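Local coordinates for protein Non-atp dependent l-selective hydantoinase (Arthrobacter aurescens, PDB 1GKR) that hydrolyses 5-substituted hydantoins with two zinc ions per subunit, preferring aryl over alkyl derivatives, with a stereoselectivity that depends on the substrate, at residues Q194-Y208 against G324-L336. Residues are numbered along the deposited sequence; the frame is centred on the assembly and turned at random.
Sequences QKQIKAAGGKDMAAY and GWKDVWKAGNGAL
The indole of W329 lies between K198 CG on one face and V328 CG1, of its own segment, over the centre of the other. K198 CG makes a CH-pi contact, 3.7 Å from the centroid of the five-membered ring. At the edge, in the ring plane, sits G202 O. W329 NE1 donates to G202 O at 2.7 Å, and the bond is nearly straight (164°). This joins two loop regions of the TIM-barrel amidohydrolase fold: the link between helices 187-199 and 205-211, and the loop between strand 313-314 and helix 341-350. Helix 187-199 ends in a Schellman motif with G201 at positive phi, and G202 follows directly.

The six-membered part of the indole reaches between the two helices. I197 CG2 meets its edge at CZ2 (3.8 Å), and Q194 CG approaches CZ3. A207 CB and Y208 CD1 pack more loosely from helix 205-211. With an alanine at W329, G202 O would probably lose its indole N-H donor, and a gap would be likely to open between K198, I197 and Y208.

V328 continues the seam. Its backbone N donates to K203 O at 3.1 Å. The side chain has CG2 anti to the backbone N, where it meets M205 SD (3.7 Å) and Y208 CB. The K203 chain is extended and crosses D327 obliquely; the salt bridge from K203 NZ to D327 OD2 is long (4.0 Å).

Further along, Y208 OH is hydrogen-bonded to V284 O, and K283 makes a cation-pi contact with the Y208 ring. The side chain of N333 lies about 8 Å from a zinc ion, so this end of the contact lies near the metal centre. There N333 OD1 comes within 3.5 Å of Y208 OH, with the amide and ring planes 44° apart.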
ATOM      1  N   GLN A 194       8.130 -31.340   3.270  1.00 25.41           N
ATOM      2  CA  GLN A 194       7.984 -32.593   4.004  1.00 30.32           C
ATOM      3  C   GLN A 194       9.218 -33.451   3.834  1.00 33.80           C
ATOM      4  O   GLN A 194       9.727 -34.016   4.802  1.00 34.86           O
ATOM      5  CB  GLN A 194       6.785 -33.382   3.506  1.00 31.63           C
ATOM      6  CG  GLN A 194       5.522 -33.143   4.278  1.00 34.80           C
ATOM      7  CD  GLN A 194       4.336 -33.823   3.640  1.00 37.10           C
ATOM      8  OE1 GLN A 194       3.230 -33.761   4.158  1.00 39.47           O
ATOM      9  NE2 GLN A 194       4.561 -34.475   2.502  1.00 38.72           N
ATOM     10  N   LYS A 195       9.685 -33.555   2.592  1.00 36.02           N
ATOM     11  CA  LYS A 195      10.863 -34.350   2.297  1.00 36.30           C
ATOM     12  C   LYS A 195      12.072 -33.798   3.015  1.00 35.46           C
ATOM     13  O   LYS A 195      12.790 -34.548   3.659  1.00 38.56           O
ATOM     14  CB  LYS A 195      11.123 -34.416   0.790  1.00 38.20           C
ATOM     15  CG  LYS A 195      10.041 -35.178   0.047  1.00 46.50           C
ATOM     16  CD  LYS A 195      10.463 -35.614  -1.359  1.00 54.82           C
ATOM     17  CE  LYS A 195       9.371 -36.495  -2.012  1.00 58.87           C
ATOM     18  NZ  LYS A 195       9.767 -37.145  -3.310  1.00 60.80           N
ATOM     19  N   GLN A 196      12.296 -32.493   2.930  1.00 34.47           N
ATOM     20  CA  GLN A 196      13.452 -31.916   3.601  1.00 35.52           C
ATOM     21  C   GLN A 196      13.381 -32.201   5.099  1.00 35.89           C
ATOM     22  O   GLN A 196      14.338 -32.706   5.683  1.00 36.88           O
ATOM     23  CB  GLN A 196      13.531 -30.400   3.383  1.00 36.93           C
ATOM     24  CG  GLN A 196      13.427 -29.941   1.932  1.00 41.18           C
ATOM     25  CD  GLN A 196      13.892 -28.498   1.731  1.00 43.12           C
ATOM     26  OE1 GLN A 196      13.770 -27.655   2.630  1.00 41.36           O
ATOM     27  NE2 GLN A 196      14.418 -28.206   0.540  1.00 43.73           N
ATOM     28  N   ILE A 197      12.239 -31.889   5.711  1.00 34.23           N
ATOM     29  CA  ILE A 197      12.046 -32.091   7.146  1.00 32.38           C
ATOM     30  C   ILE A 197      12.119 -33.548   7.589  1.00 33.30           C
ATOM     31  O   ILE A 197      12.722 -33.849   8.622  1.00 31.88           O
ATOM     32  CB  ILE A 197      10.713 -31.459   7.612  1.00 29.91           C
ATOM     33  CG1 ILE A 197      10.864 -29.936   7.636  1.00 28.28           C
ATOM     34  CG2 ILE A 197      10.335 -31.954   8.992  1.00 25.96           C
ATOM     35  CD1 ILE A 197       9.580 -29.190   7.876  1.00 29.26           C
ATOM     36  N   LYS A 198      11.510 -34.451   6.828  1.00 33.54           N
ATOM     37  CA  LYS A 198      11.568 -35.863   7.183  1.00 35.57           C
ATOM     38  C   LYS A 198      13.016 -36.329   7.116  1.00 36.57           C
ATOM     39  O   LYS A 198      13.497 -37.026   8.007  1.00 38.27           O
ATOM     40  CB  LYS A 198      10.694 -36.707   6.246  1.00 36.08           C
ATOM     41  CG  LYS A 198       9.328 -37.031   6.836  1.00 40.34           C
ATOM     42  CD  LYS A 198       8.475 -37.872   5.908  1.00 41.51           C
ATOM     43  CE  LYS A 198       7.245 -37.108   5.445  1.00 44.36           C
ATOM     44  NZ  LYS A 198       6.413 -37.899   4.485  1.00 44.70           N
ATOM     45  N   ALA A 199      13.720 -35.926   6.065  1.00 37.34           N
ATOM     46  CA  ALA A 199      15.117 -36.305   5.904  1.00 37.00           C
ATOM     47  C   ALA A 199      15.956 -35.882   7.111  1.00 37.68           C
ATOM     48  O   ALA A 199      16.842 -36.609   7.543  1.00 40.53           O
ATOM     49  CB  ALA A 199      15.677 -35.689   4.644  1.00 34.71           C
ATOM     50  N   ALA A 200      15.687 -34.703   7.652  1.00 37.55           N
ATOM     51  CA  ALA A 200      16.431 -34.224   8.807  1.00 35.56           C
ATOM     52  C   ALA A 200      15.939 -34.938  10.057  1.00 35.74           C
ATOM     53  O   ALA A 200      16.301 -34.578  11.172  1.00 35.86           O
ATOM     54  CB  ALA A 200      16.250 -32.717   8.959  1.00 34.35           C
ATOM     55  N   GLY A 201      15.090 -35.942   9.867  1.00 35.24           N
ATOM     56  CA  GLY A 201      14.572 -36.691  10.997  1.00 36.23           C
ATOM     57  C   GLY A 201      13.547 -36.011  11.893  1.00 36.74           C
ATOM     58  O   GLY A 201      13.514 -36.262  13.094  1.00 36.78           O
ATOM     59  N   GLY A 202      12.708 -35.150  11.328  1.00 37.80           N
ATOM     60  CA  GLY A 202      11.694 -34.498  12.137  1.00 35.60           C
ATOM     61  C   GLY A 202      10.452 -35.369  12.219  1.00 35.50           C
ATOM     62  O   GLY A 202       9.972 -35.853  11.195  1.00 36.91           O
ATOM     63  N   LYS A 203       9.940 -35.588  13.426  1.00 34.94           N
ATOM     64  CA  LYS A 203       8.739 -36.400  13.618  1.00 36.63           C
ATOM     65  C   LYS A 203       7.811 -35.719  14.618  1.00 35.10           C
ATOM     66  O   LYS A 203       6.812 -36.294  15.037  1.00 32.22           O
ATOM     67  CB  LYS A 203       9.108 -37.791  14.140  1.00 43.16           C
ATOM     68  CG  LYS A 203       9.821 -38.688  13.140  1.00 47.61           C
ATOM     69  CD  LYS A 203      10.101 -40.057  13.751  1.00 52.64           C
ATOM     70  CE  LYS A 203      10.647 -41.036  12.713  1.00 57.18           C
ATOM     71  NZ  LYS A 203      10.931 -42.389  13.299  1.00 60.89           N
ATOM     72  N   ASP A 204       8.184 -34.489  14.982  1.00 36.57           N
ATOM     73  CA  ASP A 204       7.486 -33.594  15.920  1.00 36.03           C
ATOM     74  C   ASP A 204       6.137 -33.099  15.437  1.00 35.75           C
ATOM     75  O   ASP A 204       5.712 -33.361  14.320  1.00 39.44           O
ATOM     76  CB  ASP A 204       8.273 -32.298  16.098  1.00 38.97           C
ATOM     77  CG  ASP A 204       9.336 -32.390  17.113  1.00 41.57           C
ATOM     78  OD1 ASP A 204       9.034 -32.819  18.245  1.00 43.84           O
ATOM     79  OD2 ASP A 204      10.471 -32.000  16.773  1.00 46.87           O
ATOM     80  N   MET A 205       5.492 -32.329  16.305  1.00 33.22           N
ATOM     81  CA  MET A 205       4.262 -31.657  15.950  1.00 29.70           C
ATOM     82  C   MET A 205       4.902 -30.385  15.381  1.00 30.08           C
ATOM     83  O   MET A 205       4.416 -29.783  14.418  1.00 31.50           O
ATOM     84  CB  MET A 205       3.431 -31.319  17.184  1.00 26.70           C
ATOM     85  CG  MET A 205       2.255 -32.239  17.377  1.00 25.55           C
ATOM     86  SD  MET A 205       1.236 -32.369  15.889  1.00 22.94           S
ATOM     87  CE  MET A 205       0.298 -30.852  15.997  1.00 24.52           C
ATOM     88  N   ALA A 206       6.027 -30.005  15.981  1.00 27.39           N
ATOM     89  CA  ALA A 206       6.777 -28.839  15.547  1.00 26.47           C
ATOM     90  C   ALA A 206       7.238 -29.077  14.119  1.00 26.96           C
ATOM     91  O   ALA A 206       7.163 -28.185  13.270  1.00 29.60           O
ATOM     92  CB  ALA A 206       7.965 -28.632  16.438  1.00 24.95           C
ATOM     93  N   ALA A 207       7.720 -30.285  13.857  1.00 24.36           N
ATOM     94  CA  ALA A 207       8.174 -30.633  12.521  1.00 24.04           C
ATOM     95  C   ALA A 207       7.012 -30.520  11.523  1.00 24.46           C
ATOM     96  O   ALA A 207       7.190 -30.091  10.371  1.00 23.04           O
ATOM     97  CB  ALA A 207       8.726 -32.046  12.523  1.00 23.52           C
ATOM     98  N   TYR A 208       5.824 -30.917  11.968  1.00 20.71           N
ATOM     99  CA  TYR A 208       4.651 -30.856  11.125  1.00 19.19           C
ATOM    100  C   TYR A 208       4.362 -29.407  10.733  1.00 20.14           C
ATOM    101  O   TYR A 208       4.316 -29.073   9.550  1.00 20.00           O
ATOM    102  CB  TYR A 208       3.449 -31.451  11.856  1.00 18.88           C
ATOM    103  CG  TYR A 208       2.144 -31.178  11.159  1.00 19.97           C
ATOM    104  CD1 TYR A 208       1.924 -31.620   9.857  1.00 18.74           C
ATOM    105  CD2 TYR A 208       1.149 -30.427  11.774  1.00 20.80           C
ATOM    106  CE1 TYR A 208       0.748 -31.318   9.184  1.00 19.32           C
ATOM    107  CE2 TYR A 208      -0.036 -30.116  11.103  1.00 22.58           C
ATOM    108  CZ  TYR A 208      -0.227 -30.565   9.810  1.00 21.25           C
ATOM    109  OH  TYR A 208      -1.392 -30.264   9.145  1.00 23.27           O
ATOM    110  N   GLY A 324       0.355 -41.001  16.157  1.00 36.20           N
ATOM    111  CA  GLY A 324       0.963 -39.696  15.971  1.00 35.59           C
ATOM    112  C   GLY A 324       1.864 -39.262  17.110  1.00 35.43           C
ATOM    113  O   GLY A 324       2.737 -38.415  16.920  1.00 34.49           O
ATOM    114  N   TRP A 325       1.659 -39.833  18.293  1.00 35.24           N
ATOM    115  CA  TRP A 325       2.476 -39.484  19.449  1.00 34.93           C
ATOM    116  C   TRP A 325       3.956 -39.750  19.217  1.00 37.94           C
ATOM    117  O   TRP A 325       4.806 -38.978  19.659  1.00 38.40           O
ATOM    118  CB  TRP A 325       2.038 -40.269  20.677  1.00 30.27           C
ATOM    119  CG  TRP A 325       0.721 -39.858  21.223  1.00 26.85           C
ATOM    120  CD1 TRP A 325      -0.441 -40.567  21.167  1.00 27.68           C
ATOM    121  CD2 TRP A 325       0.417 -38.640  21.917  1.00 24.63           C
ATOM    122  NE1 TRP A 325      -1.455 -39.866  21.786  1.00 29.13           N
ATOM    123  CE2 TRP A 325      -0.956 -38.681  22.253  1.00 25.20           C
ATOM    124  CE3 TRP A 325       1.169 -37.517  22.285  1.00 24.21           C
ATOM    125  CZ2 TRP A 325      -1.593 -37.642  22.938  1.00 22.85           C
ATOM    126  CZ3 TRP A 325       0.530 -36.477  22.970  1.00 22.67           C
ATOM    127  CH2 TRP A 325      -0.836 -36.551  23.286  1.00 22.80           C
ATOM    128  N   LYS A 326       4.259 -40.840  18.520  1.00 40.59           N
ATOM    129  CA  LYS A 326       5.646 -41.217  18.263  1.00 44.13           C
ATOM    130  C   LYS A 326       6.148 -40.756  16.897  1.00 42.77           C
ATOM    131  O   LYS A 326       7.319 -40.410  16.739  1.00 43.77           O
ATOM    132  CB  LYS A 326       5.792 -42.738  18.382  1.00 50.62           C
ATOM    133  CG  LYS A 326       5.194 -43.329  19.660  1.00 58.20           C
ATOM    134  CD  LYS A 326       5.057 -44.848  19.561  1.00 64.26           C
ATOM    135  CE  LYS A 326       4.201 -45.409  20.699  1.00 69.48           C
ATOM    136  NZ  LYS A 326       3.928 -46.880  20.557  1.00 71.96           N
ATOM    137  N   ASP A 327       5.263 -40.769  15.909  1.00 40.73           N
ATOM    138  CA  ASP A 327       5.617 -40.340  14.560  1.00 39.20           C
ATOM    139  C   ASP A 327       4.437 -39.542  14.004  1.00 37.91           C
ATOM    140  O   ASP A 327       3.421 -40.115  13.591  1.00 37.79           O
ATOM    141  CB  ASP A 327       5.909 -41.557  13.678  1.00 39.62           C
ATOM    142  CG  ASP A 327       6.260 -41.175  12.253  1.00 41.81           C
ATOM    143  OD1 ASP A 327       5.419 -40.529  11.602  1.00 45.55           O
ATOM    144  OD2 ASP A 327       7.367 -41.518  11.780  1.00 41.68           O
ATOM    145  N   VAL A 328       4.588 -38.216  14.007  1.00 34.30           N
ATOM    146  CA  VAL A 328       3.559 -37.283  13.552  1.00 29.33           C
ATOM    147  C   VAL A 328       3.012 -37.551  12.145  1.00 29.12           C
ATOM    148  O   VAL A 328       1.812 -37.428  11.906  1.00 27.61           O
ATOM    149  CB  VAL A 328       4.088 -35.821  13.618  1.00 26.38           C
ATOM    150  CG1 VAL A 328       4.870 -35.463  12.344  1.00 24.27           C
ATOM    151  CG2 VAL A 328       2.941 -34.873  13.836  1.00 23.87           C
ATOM    152  N   TRP A 329       3.891 -37.925  11.220  1.00 27.84           N
ATOM    153  CA  TRP A 329       3.484 -38.180   9.850  1.00 28.95           C
ATOM    154  C   TRP A 329       2.508 -39.347   9.712  1.00 30.67           C
ATOM    155  O   TRP A 329       2.018 -39.613   8.616  1.00 33.47           O
ATOM    156  CB  TRP A 329       4.707 -38.448   8.969  1.00 28.22           C
ATOM    157  CG  TRP A 329       5.810 -37.470   9.180  1.00 30.59           C
ATOM    158  CD1 TRP A 329       6.997 -37.697   9.807  1.00 31.37           C
ATOM    159  CD2 TRP A 329       5.791 -36.077   8.850  1.00 32.41           C
ATOM    160  NE1 TRP A 329       7.719 -36.529   9.899  1.00 32.72           N
ATOM    161  CE2 TRP A 329       7.000 -35.519   9.320  1.00 31.31           C
ATOM    162  CE3 TRP A 329       4.865 -35.243   8.208  1.00 31.41           C
ATOM    163  CZ2 TRP A 329       7.306 -34.171   9.169  1.00 32.13           C
ATOM    164  CZ3 TRP A 329       5.167 -33.905   8.058  1.00 31.45           C
ATOM    165  CH2 TRP A 329       6.380 -33.378   8.538  1.00 33.80           C
ATOM    166  N   LYS A 330       2.199 -40.040  10.804  1.00 30.98           N
ATOM    167  CA  LYS A 330       1.284 -41.178  10.705  1.00 30.96           C
ATOM    168  C   LYS A 330      -0.071 -40.930  11.334  1.00 31.85           C
ATOM    169  O   LYS A 330      -0.867 -41.854  11.508  1.00 33.55           O
ATOM    170  CB  LYS A 330       1.919 -42.425  11.315  1.00 28.38           C
ATOM    171  CG  LYS A 330       3.160 -42.863  10.555  1.00 19.99           C
ATOM    172  CD  LYS A 330       3.642 -44.241  11.002  1.00 19.99           C
ATOM    173  CE  LYS A 330       4.982 -44.598  10.313  1.00 19.99           C
ATOM    174  NZ  LYS A 330       5.661 -45.836  10.916  1.00 19.99           N
ATOM    175  N   ALA A 331      -0.327 -39.676  11.680  1.00 30.24           N
ATOM    176  CA  ALA A 331      -1.601 -39.302  12.263  1.00 28.50           C
ATOM    177  C   ALA A 331      -2.325 -38.475  11.207  1.00 28.18           C
ATOM    178  O   ALA A 331      -1.693 -37.716  10.463  1.00 27.63           O
ATOM    179  CB  ALA A 331      -1.375 -38.492  13.525  1.00 21.86           C
ATOM    180  N   GLY A 332      -3.643 -38.635  11.119  1.00 26.69           N
ATOM    181  CA  GLY A 332      -4.399 -37.871  10.139  1.00 26.41           C
ATOM    182  C   GLY A 332      -4.826 -36.508  10.652  1.00 24.73           C
ATOM    183  O   GLY A 332      -4.829 -36.258  11.852  1.00 24.86           O
ATOM    184  N   ASN A 333      -5.189 -35.619   9.738  1.00 25.51           N
ATOM    185  CA  ASN A 333      -5.626 -34.280  10.120  1.00 27.29           C
ATOM    186  C   ASN A 333      -7.099 -34.236  10.516  1.00 26.81           C
ATOM    187  O   ASN A 333      -7.923 -34.991   9.988  1.00 31.00           O
ATOM    188  CB  ASN A 333      -5.408 -33.288   8.971  1.00 30.20           C
ATOM    189  CG  ASN A 333      -3.952 -33.157   8.581  1.00 35.55           C
ATOM    190  OD1 ASN A 333      -3.054 -33.315   9.415  1.00 38.81           O
ATOM    191  ND2 ASN A 333      -3.704 -32.847   7.313  1.00 37.60           N
ATOM    192  N   GLY A 334      -7.434 -33.347  11.439  1.00 20.29           N
ATOM    193  CA  GLY A 334      -8.821 -33.230  11.822  1.00 17.64           C
ATOM    194  C   GLY A 334      -9.055 -33.115  13.303  1.00 16.56           C
ATOM    195  O   GLY A 334      -8.216 -33.503  14.108  1.00 16.77           O
ATOM    196  N   ALA A 335     -10.209 -32.571  13.660  1.00 15.00           N
ATOM    197  CA  ALA A 335     -10.574 -32.423  15.054  1.00 15.94           C
ATOM    198  C   ALA A 335     -12.069 -32.245  15.114  1.00 16.51           C
ATOM    199  O   ALA A 335     -12.634 -31.600  14.243  1.00 19.35           O
ATOM    200  CB  ALA A 335      -9.889 -31.218  15.651  1.00 13.23           C
ATOM    201  N   LEU A 336     -12.709 -32.838  16.119  1.00 17.88           N
ATOM    202  CA  LEU A 336     -14.155 -32.690  16.293  1.00 17.29           C
ATOM    203  C   LEU A 336     -14.339 -31.288  16.845  1.00 16.19           C
ATOM    204  O   LEU A 336     -13.413 -30.736  17.432  1.00 15.28           O
ATOM    205  CB  LEU A 336     -14.691 -33.719  17.290  1.00 15.30           C
ATOM    206  CG  LEU A 336     -14.488 -35.181  16.886  1.00 16.98           C
ATOM    207  CD1 LEU A 336     -15.071 -36.090  17.938  1.00 20.62           C
ATOM    208  CD2 LEU A 336     -15.172 -35.452  15.570  1.00 16.46           C
TER